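Local coordinates for Sex comb on midleg CG9495-PA (Drosophila melanogaster, PDB 1PK1), which is a Polycomb-group protein whose SAM domain, the fragment seen here in complex with another protein chain, probably mediates protein-protein association in gene silencing, at residues B[20-25]-B[38-43]; B[24-29]-B[70-75]. The protein carries 2 engineered substitutions. All coordinates share one frame; numbering follows the deposited sequence.

Both contacts start from helix 19-29, the first helix of this all-helical SAM domain, and overlap there at Gln24 and Tyr25. Contact 1 joins its earlier turns to helix 37-42, with 12 residues between segments 20-25 and 38-43; contact 2 joins its last turns to helix 66-79, the final helix of the chain, with 40 residues between segments 24-29 and 70-75. The two centres lie about 11 Å apart, and they meet directly where Phe40 CZ of contact 1 packs 3.8 Å from Ile72 CD1 of contact 2. One helix thus ties the second and the last helices into a single hydrophobic core, while part of segment 70-75 also faces a different protein chain.

Contact 1 (B[20-25]-B[38-43]); sequences EEVIQY and DLFRKH
Ile23 bridges the exposed Arg41 and the buried Phe40 where helix 19-29 meets helix 37-42, the two running nearly antiparallel with their local axes 9.9 Å apart at an angle of 154°. The CD1 methyl of Ile23 sits over the centre of the Arg41 guanidinium, 3.5 Å from CZ, and reaches back along the arginine chain to CG at 3.3 Å. With CG1 anti to the carbonyl carbon and chi2 fully extended, Ile23 extends this methyl to Arg41, the two side chains crossing at about a right angle. Its CG1 meanwhile slides past CB of Phe40 at 3.8 Å, and deeper in, Val22 CG1 touches the edge of the Phe40 ring at CD2.

On the solvent-facing side, Glu20 bends at chi2 (-49°) and brings its carboxylate to the guanidinium. Arg41 grips it side-on: NE meets Glu20 OE2 at 3.0 Å and NH2 meets Glu20 OE1 at 3.2 Å, each oxygen using its syn lone pair. The planes differ by 23° and both bonds are bent, so the pairing is close to flat but not ideal. On the same helix as Arg41, Asp38 OD1 takes NH1 at 3.0 Å; the two carboxylates probably offset the arginine's charge and, gripping all three nitrogens, hold its rotation.

Further out, Phe40 also packs on Ile45 and on Ile72 of helix 66-79, carrying the apolar layer into the domain interior. A buried hydrophobic seam edged by the salt-bridge network of Glu20, Asp38 and Arg41 thus joins the first two helices of the SAM-domain helical bundle.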
ATOM      1  N   GLU B  20       8.921   7.081 -17.707  1.00 18.89           N
ATOM      2  CA  GLU B  20       9.596   7.989 -16.786  1.00 20.28           C
ATOM      3  C   GLU B  20       8.635   8.995 -16.146  1.00 19.09           C
ATOM      4  O   GLU B  20       8.800   9.359 -14.981  1.00 19.08           O
ATOM      5  CB  GLU B  20      10.740   8.725 -17.487  1.00 24.15           C
ATOM      6  CG  GLU B  20      11.936   7.834 -17.821  1.00 26.15           C
ATOM      7  CD  GLU B  20      12.398   6.995 -16.632  1.00 28.31           C
ATOM      8  OE1 GLU B  20      12.447   7.522 -15.500  1.00 27.88           O
ATOM      9  OE2 GLU B  20      12.722   5.807 -16.835  1.00 28.42           O
ATOM     10  N   GLU B  21       7.636   9.436 -16.900  1.00 19.92           N
ATOM     11  CA  GLU B  21       6.658  10.382 -16.366  1.00 20.00           C
ATOM     12  C   GLU B  21       5.829   9.717 -15.268  1.00 18.83           C
ATOM     13  O   GLU B  21       5.473  10.359 -14.283  1.00 18.28           O
ATOM     14  CB  GLU B  21       5.748  10.905 -17.477  1.00 22.97           C
ATOM     15  CG  GLU B  21       6.465  11.861 -18.444  1.00 27.59           C
ATOM     16  CD  GLU B  21       5.549  12.410 -19.518  1.00 29.34           C
ATOM     17  OE1 GLU B  21       4.934  11.605 -20.249  1.00 29.32           O
ATOM     18  OE2 GLU B  21       5.442  13.651 -19.635  1.00 32.29           O
ATOM     19  N   VAL B  22       5.520   8.435 -15.446  1.00 15.69           N
ATOM     20  CA  VAL B  22       4.757   7.689 -14.440  1.00 13.62           C
ATOM     21  C   VAL B  22       5.595   7.555 -13.171  1.00 14.05           C
ATOM     22  O   VAL B  22       5.094   7.719 -12.051  1.00 13.91           O
ATOM     23  CB  VAL B  22       4.391   6.269 -14.944  1.00 14.48           C
ATOM     24  CG1 VAL B  22       3.905   5.406 -13.784  1.00 14.28           C
ATOM     25  CG2 VAL B  22       3.308   6.360 -16.012  1.00 15.31           C
ATOM     26  N   ILE B  23       6.875   7.248 -13.343  1.00 13.53           N
ATOM     27  CA  ILE B  23       7.762   7.104 -12.203  1.00 15.87           C
ATOM     28  C   ILE B  23       7.928   8.436 -11.475  1.00 16.19           C
ATOM     29  O   ILE B  23       7.968   8.475 -10.249  1.00 17.84           O
ATOM     30  CB  ILE B  23       9.132   6.556 -12.646  1.00 16.99           C
ATOM     31  CG1 ILE B  23       8.946   5.114 -13.138  1.00 17.65           C
ATOM     32  CG2 ILE B  23      10.130   6.630 -11.490  1.00 19.63           C
ATOM     33  CD1 ILE B  23      10.210   4.447 -13.643  1.00 20.66           C
ATOM     34  N   GLN B  24       8.017   9.524 -12.232  1.00 17.58           N
ATOM     35  CA  GLN B  24       8.149  10.851 -11.632  1.00 19.28           C
ATOM     36  C   GLN B  24       6.891  11.182 -10.821  1.00 17.64           C
ATOM     37  O   GLN B  24       6.976  11.781  -9.748  1.00 16.28           O
ATOM     38  CB  GLN B  24       8.363  11.908 -12.719  1.00 21.91           C
ATOM     39  CG  GLN B  24       8.321  13.348 -12.211  1.00 28.91           C
ATOM     40  CD  GLN B  24       9.442  13.670 -11.238  1.00 33.67           C
ATOM     41  OE1 GLN B  24       9.431  14.719 -10.590  1.00 36.69           O
ATOM     42  NE2 GLN B  24      10.419  12.774 -11.134  1.00 34.80           N
ATOM     43  N   TYR B  25       5.725  10.790 -11.335  1.00 15.83           N
ATOM     44  CA  TYR B  25       4.468  11.041 -10.631  1.00 15.43           C
ATOM     45  C   TYR B  25       4.455  10.297  -9.300  1.00 17.04           C
ATOM     46  O   TYR B  25       4.206  10.883  -8.241  1.00 16.48           O
ATOM     47  CB  TYR B  25       3.271  10.592 -11.478  1.00 15.19           C
ATOM     48  CG  TYR B  25       1.971  10.579 -10.708  1.00 14.56           C
ATOM     49  CD1 TYR B  25       1.464  11.752 -10.146  1.00 15.51           C
ATOM     50  CD2 TYR B  25       1.260   9.393 -10.509  1.00 14.87           C
ATOM     51  CE1 TYR B  25       0.295  11.751  -9.409  1.00 15.39           C
ATOM     52  CE2 TYR B  25       0.077   9.383  -9.766  1.00 14.85           C
ATOM     53  CZ  TYR B  25      -0.394  10.569  -9.219  1.00 14.03           C
ATOM     54  OH  TYR B  25      -1.545  10.596  -8.473  1.00 15.81           O
ATOM     55  N   ASP B  38      12.634   1.051 -10.425  1.00 16.72           N
ATOM     56  CA  ASP B  38      13.167   0.141 -11.431  1.00 19.89           C
ATOM     57  C   ASP B  38      12.184  -0.971 -11.784  1.00 17.62           C
ATOM     58  O   ASP B  38      12.222  -1.508 -12.890  1.00 17.64           O
ATOM     59  CB  ASP B  38      14.492  -0.465 -10.961  1.00 21.66           C
ATOM     60  CG  ASP B  38      15.615   0.555 -10.922  1.00 26.90           C
ATOM     61  OD1 ASP B  38      15.490   1.607 -11.583  1.00 25.43           O
ATOM     62  OD2 ASP B  38      16.630   0.294 -10.244  1.00 29.57           O
ATOM     63  N   LEU B  39      11.304  -1.309 -10.850  1.00 16.86           N
ATOM     64  CA  LEU B  39      10.308  -2.346 -11.101  1.00 17.59           C
ATOM     65  C   LEU B  39       9.337  -1.798 -12.145  1.00 17.20           C
ATOM     66  O   LEU B  39       8.888  -2.520 -13.040  1.00 15.83           O
ATOM     67  CB  LEU B  39       9.579  -2.692  -9.799  1.00 19.52           C
ATOM     68  CG  LEU B  39       8.623  -3.882  -9.738  1.00 21.55           C
ATOM     69  CD1 LEU B  39       9.275  -5.145 -10.305  1.00 21.40           C
ATOM     70  CD2 LEU B  39       8.224  -4.093  -8.279  1.00 21.03           C
ATOM     71  N   PHE B  40       9.017  -0.513 -12.033  1.00 15.41           N
ATOM     72  CA  PHE B  40       8.127   0.121 -12.993  1.00 15.81           C
ATOM     73  C   PHE B  40       8.788   0.162 -14.365  1.00 16.31           C
ATOM     74  O   PHE B  40       8.122   0.010 -15.389  1.00 15.45           O
ATOM     75  CB  PHE B  40       7.750   1.531 -12.530  1.00 17.10           C
ATOM     76  CG  PHE B  40       6.581   1.555 -11.594  1.00 16.40           C
ATOM     77  CD1 PHE B  40       6.636   0.882 -10.378  1.00 17.58           C
ATOM     78  CD2 PHE B  40       5.400   2.197 -11.956  1.00 18.23           C
ATOM     79  CE1 PHE B  40       5.530   0.839  -9.534  1.00 20.16           C
ATOM     80  CE2 PHE B  40       4.285   2.163 -11.123  1.00 17.83           C
ATOM     81  CZ  PHE B  40       4.348   1.481  -9.909  1.00 20.11           C
ATOM     82  N   ARG B  41      10.104   0.349 -14.386  1.00 15.61           N
ATOM     83  CA  ARG B  41      10.835   0.361 -15.650  1.00 16.90           C
ATOM     84  C   ARG B  41      10.829  -1.051 -16.237  1.00 16.11           C
ATOM     85  O   ARG B  41      10.571  -1.237 -17.430  1.00 16.86           O
ATOM     86  CB  ARG B  41      12.277   0.834 -15.431  1.00 18.67           C
ATOM     87  CG  ARG B  41      12.358   2.246 -14.886  1.00 21.70           C
ATOM     88  CD  ARG B  41      13.775   2.810 -14.911  1.00 24.44           C
ATOM     89  NE  ARG B  41      13.788   4.220 -14.518  1.00 25.04           N
ATOM     90  CZ  ARG B  41      13.698   4.656 -13.265  1.00 27.31           C
ATOM     91  NH1 ARG B  41      13.595   3.799 -12.259  1.00 28.27           N
ATOM     92  NH2 ARG B  41      13.691   5.957 -13.018  1.00 30.29           N
ATOM     93  N   LYS B  42      11.098  -2.036 -15.383  1.00 16.12           N
ATOM     94  CA  LYS B  42      11.129  -3.446 -15.774  1.00 17.66           C
ATOM     95  C   LYS B  42       9.798  -3.881 -16.392  1.00 16.16           C
ATOM     96  O   LYS B  42       9.772  -4.572 -17.414  1.00 17.01           O
ATOM     97  CB  LYS B  42      11.434  -4.309 -14.541  1.00 18.37           C
ATOM     98  CG  LYS B  42      11.415  -5.821 -14.765  1.00 21.92           C
ATOM     99  CD  LYS B  42      12.637  -6.314 -15.514  1.00 25.18           C
ATOM    100  CE  LYS B  42      12.711  -7.837 -15.474  1.00 27.32           C
ATOM    101  NZ  LYS B  42      13.833  -8.359 -16.295  1.00 30.67           N
ATOM    102  N   HIS B  43       8.694  -3.468 -15.776  1.00 14.38           N
ATOM    103  CA  HIS B  43       7.371  -3.832 -16.270  1.00 13.82           C
ATOM    104  C   HIS B  43       6.825  -2.880 -17.327  1.00 14.88           C
ATOM    105  O   HIS B  43       5.697  -3.050 -17.808  1.00 14.96           O
ATOM    106  CB  HIS B  43       6.406  -3.968 -15.087  1.00 14.98           C
ATOM    107  CG  HIS B  43       6.626  -5.219 -14.297  1.00 15.64           C
ATOM    108  ND1 HIS B  43       5.978  -6.404 -14.587  1.00 17.48           N
ATOM    109  CD2 HIS B  43       7.496  -5.502 -13.300  1.00 15.77           C
ATOM    110  CE1 HIS B  43       6.444  -7.360 -13.805  1.00 13.86           C
ATOM    111  NE2 HIS B  43       7.367  -6.840 -13.014  1.00 17.05           N
TER

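Contact 2 (B[24-29]-B[70-75])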
ATOM      1  N   GLN B  24       8.017   9.524 -12.232  1.00 17.58           N
ATOM      2  CA  GLN B  24       8.149  10.851 -11.632  1.00 19.28           C
ATOM      3  C   GLN B  24       6.891  11.182 -10.821  1.00 17.64           C
ATOM      4  O   GLN B  24       6.976  11.781  -9.748  1.00 16.28           O
ATOM      5  CB  GLN B  24       8.363  11.908 -12.719  1.00 21.91           C
ATOM      6  CG  GLN B  24       8.321  13.348 -12.211  1.00 28.91           C
ATOM      7  CD  GLN B  24       9.442  13.670 -11.238  1.00 33.67           C
ATOM      8  OE1 GLN B  24       9.431  14.719 -10.590  1.00 36.69           O
ATOM      9  NE2 GLN B  24      10.419  12.774 -11.134  1.00 34.80           N
ATOM     10  N   TYR B  25       5.725  10.790 -11.335  1.00 15.83           N
ATOM     11  CA  TYR B  25       4.468  11.041 -10.631  1.00 15.43           C
ATOM     12  C   TYR B  25       4.455  10.297  -9.300  1.00 17.04           C
ATOM     13  O   TYR B  25       4.206  10.883  -8.241  1.00 16.48           O
ATOM     14  CB  TYR B  25       3.271  10.592 -11.478  1.00 15.19           C
ATOM     15  CG  TYR B  25       1.971  10.579 -10.708  1.00 14.56           C
ATOM     16  CD1 TYR B  25       1.464  11.752 -10.146  1.00 15.51           C
ATOM     17  CD2 TYR B  25       1.260   9.393 -10.509  1.00 14.87           C
ATOM     18  CE1 TYR B  25       0.295  11.751  -9.409  1.00 15.39           C
ATOM     19  CE2 TYR B  25       0.077   9.383  -9.766  1.00 14.85           C
ATOM     20  CZ  TYR B  25      -0.394  10.569  -9.219  1.00 14.03           C
ATOM     21  OH  TYR B  25      -1.545  10.596  -8.473  1.00 15.81           O
ATOM     22  N   ILE B  26       4.728   8.998  -9.352  1.00 17.04           N
ATOM     23  CA  ILE B  26       4.746   8.192  -8.141  1.00 19.67           C
ATOM     24  C   ILE B  26       5.758   8.724  -7.128  1.00 20.56           C
ATOM     25  O   ILE B  26       5.417   8.985  -5.978  1.00 21.60           O
ATOM     26  CB  ILE B  26       5.105   6.721  -8.449  1.00 19.14           C
ATOM     27  CG1 ILE B  26       4.088   6.118  -9.424  1.00 21.61           C
ATOM     28  CG2 ILE B  26       5.145   5.919  -7.156  1.00 20.50           C
ATOM     29  CD1 ILE B  26       2.680   6.038  -8.886  1.00 25.11           C
ATOM     30  N   GLU B  27       7.002   8.888  -7.563  1.00 21.66           N
ATOM     31  CA  GLU B  27       8.064   9.357  -6.677  1.00 22.99           C
ATOM     32  C   GLU B  27       7.925  10.785  -6.156  1.00 22.56           C
ATOM     33  O   GLU B  27       8.283  11.056  -5.009  1.00 23.14           O
ATOM     34  CB  GLU B  27       9.429   9.168  -7.356  1.00 24.78           C
ATOM     35  CG  GLU B  27       9.873   7.706  -7.374  1.00 27.46           C
ATOM     36  CD  GLU B  27      11.117   7.450  -8.213  1.00 29.43           C
ATOM     37  OE1 GLU B  27      11.897   8.396  -8.449  1.00 28.63           O
ATOM     38  OE2 GLU B  27      11.321   6.284  -8.624  1.00 29.02           O
ATOM     39  N   SER B  28       7.408  11.695  -6.974  1.00 22.71           N
ATOM     40  CA  SER B  28       7.253  13.083  -6.536  1.00 24.64           C
ATOM     41  C   SER B  28       6.089  13.239  -5.566  1.00 25.92           C
ATOM     42  O   SER B  28       5.988  14.241  -4.854  1.00 26.52           O
ATOM     43  CB  SER B  28       7.048  14.014  -7.736  1.00 25.41           C
ATOM     44  OG  SER B  28       5.760  13.861  -8.303  1.00 24.64           O
ATOM     45  N   ASN B  29       5.205  12.249  -5.538  1.00 24.33           N
ATOM     46  CA  ASN B  29       4.058  12.299  -4.642  1.00 24.75           C
ATOM     47  C   ASN B  29       4.241  11.446  -3.392  1.00 25.70           C
ATOM     48  O   ASN B  29       3.663  11.741  -2.345  1.00 25.73           O
ATOM     49  CB  ASN B  29       2.796  11.886  -5.400  1.00 25.74           C
ATOM     50  CG  ASN B  29       2.220  13.024  -6.217  1.00 27.35           C
ATOM     51  OD1 ASN B  29       1.525  13.890  -5.685  1.00 30.94           O
ATOM     52  ND2 ASN B  29       2.529  13.045  -7.506  1.00 24.13           N
ATOM     53  N   LEU B  70      -1.039  -0.868  -2.149  1.00 10.17           N
ATOM     54  CA  LEU B  70      -2.137  -0.005  -1.731  1.00 12.70           C
ATOM     55  C   LEU B  70      -1.783   1.477  -1.896  1.00 13.45           C
ATOM     56  O   LEU B  70      -2.630   2.271  -2.298  1.00 10.87           O
ATOM     57  CB  LEU B  70      -2.536  -0.298  -0.284  1.00 14.03           C
ATOM     58  CG  LEU B  70      -3.268  -1.630  -0.065  1.00 16.98           C
ATOM     59  CD1 LEU B  70      -3.791  -1.687   1.360  1.00 21.77           C
ATOM     60  CD2 LEU B  70      -4.420  -1.761  -1.049  1.00 20.88           C
ATOM     61  N   LYS B  71      -0.536   1.843  -1.599  1.00 10.55           N
ATOM     62  CA  LYS B  71      -0.113   3.233  -1.751  1.00 12.37           C
ATOM     63  C   LYS B  71      -0.115   3.635  -3.223  1.00 12.19           C
ATOM     64  O   LYS B  71      -0.494   4.752  -3.576  1.00 11.52           O
ATOM     65  CB  LYS B  71       1.291   3.451  -1.180  1.00 10.92           C
ATOM     66  CG  LYS B  71       1.423   3.257   0.314  1.00 17.26           C
ATOM     67  CD  LYS B  71       2.791   3.772   0.749  1.00 23.87           C
ATOM     68  CE  LYS B  71       3.470   2.863   1.735  1.00 27.87           C
ATOM     69  NZ  LYS B  71       4.890   3.296   1.881  1.00 28.56           N
ATOM     70  N   ILE B  72       0.320   2.722  -4.086  1.00 11.39           N
ATOM     71  CA  ILE B  72       0.355   3.003  -5.508  1.00 11.66           C
ATOM     72  C   ILE B  72      -1.071   3.124  -6.036  1.00 12.69           C
ATOM     73  O   ILE B  72      -1.372   4.030  -6.813  1.00 12.34           O
ATOM     74  CB  ILE B  72       1.128   1.901  -6.267  1.00 12.51           C
ATOM     75  CG1 ILE B  72       2.617   1.980  -5.883  1.00 12.72           C
ATOM     76  CG2 ILE B  72       0.937   2.067  -7.766  1.00 12.06           C
ATOM     77  CD1 ILE B  72       3.439   0.768  -6.279  1.00 14.41           C
ATOM     78  N   CYS B  73      -1.955   2.231  -5.599  1.00 12.36           N
ATOM     79  CA  CYS B  73      -3.351   2.288  -6.043  1.00 14.65           C
ATOM     80  C   CYS B  73      -3.959   3.622  -5.636  1.00 12.58           C
ATOM     81  O   CYS B  73      -4.744   4.202  -6.381  1.00 14.05           O
ATOM     82  CB  CYS B  73      -4.179   1.159  -5.425  1.00 17.37           C
ATOM     83  SG  CYS B  73      -4.019  -0.423  -6.244  1.00 25.96           S
ATOM     84  N   ASN B  74      -3.583   4.102  -4.456  1.00 12.90           N
ATOM     85  CA  ASN B  74      -4.100   5.375  -3.949  1.00 14.45           C
ATOM     86  C   ASN B  74      -3.709   6.507  -4.896  1.00 15.11           C
ATOM     87  O   ASN B  74      -4.511   7.398  -5.172  1.00 15.34           O
ATOM     88  CB  ASN B  74      -3.556   5.650  -2.541  1.00 14.16           C
ATOM     89  CG  ASN B  74      -4.063   6.963  -1.965  1.00 18.01           C
ATOM     90  OD1 ASN B  74      -3.322   7.943  -1.874  1.00 21.02           O
ATOM     91  ND2 ASN B  74      -5.335   6.988  -1.586  1.00 16.15           N
ATOM     92  N   LEU B  75      -2.480   6.464  -5.397  1.00 13.82           N
ATOM     93  CA  LEU B  75      -2.005   7.486  -6.328  1.00 14.68           C
ATOM     94  C   LEU B  75      -2.634   7.311  -7.709  1.00 14.61           C
ATOM     95  O   LEU B  75      -2.940   8.295  -8.383  1.00 13.99           O
ATOM     96  CB  LEU B  75      -0.479   7.434  -6.443  1.00 15.91           C
ATOM     97  CG  LEU B  75       0.302   7.772  -5.167  1.00 17.01           C
ATOM     98  CD1 LEU B  75       1.789   7.543  -5.405  1.00 19.86           C
ATOM     99  CD2 LEU B  75       0.032   9.221  -4.764  1.00 20.91           C
TER
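Leu75 is the main bump on helix 66-79, which meets the last turns of helix 19-29 steeply, at 107°; its two methyls settle between Ile26 and Asn29, while Tyr25 flanks its CB. One prong, Leu75 CD1, lies 3.9 Å from Ile26 CD1, and the other, CD2, rests on Asn29 CB at the exposed margin. Ile26 has CG1 anti to the carbonyl carbon and turns at chi2, and its CD1 also borders Ile72 CG2, more loosely at 4.5 Å.

Tyr25, with CG anti to the backbone N (chi1 169°), lays its ring beside the root of Leu75, CE2 to CB 3.9 Å. Its hydroxyl donates to the carbonyl Leu75 O at 2.7 Å; the oxygen lies at the ring edge, whereas the donor stands 29° above the carbonyl plane. An alanine in place of Tyr25 would probably leave this side of Leu75 less well packed and would lose the hydroxyl tie between the helices. The amide of Asn29 folds back, ND2 giving Tyr25 O a nearly straight bond.

Leu33 touches both Ile26 and Ile72, extending the apolar surface. Through this hollow the long C-terminal helix packs across the first helix in the core of the SAM-domain bundle.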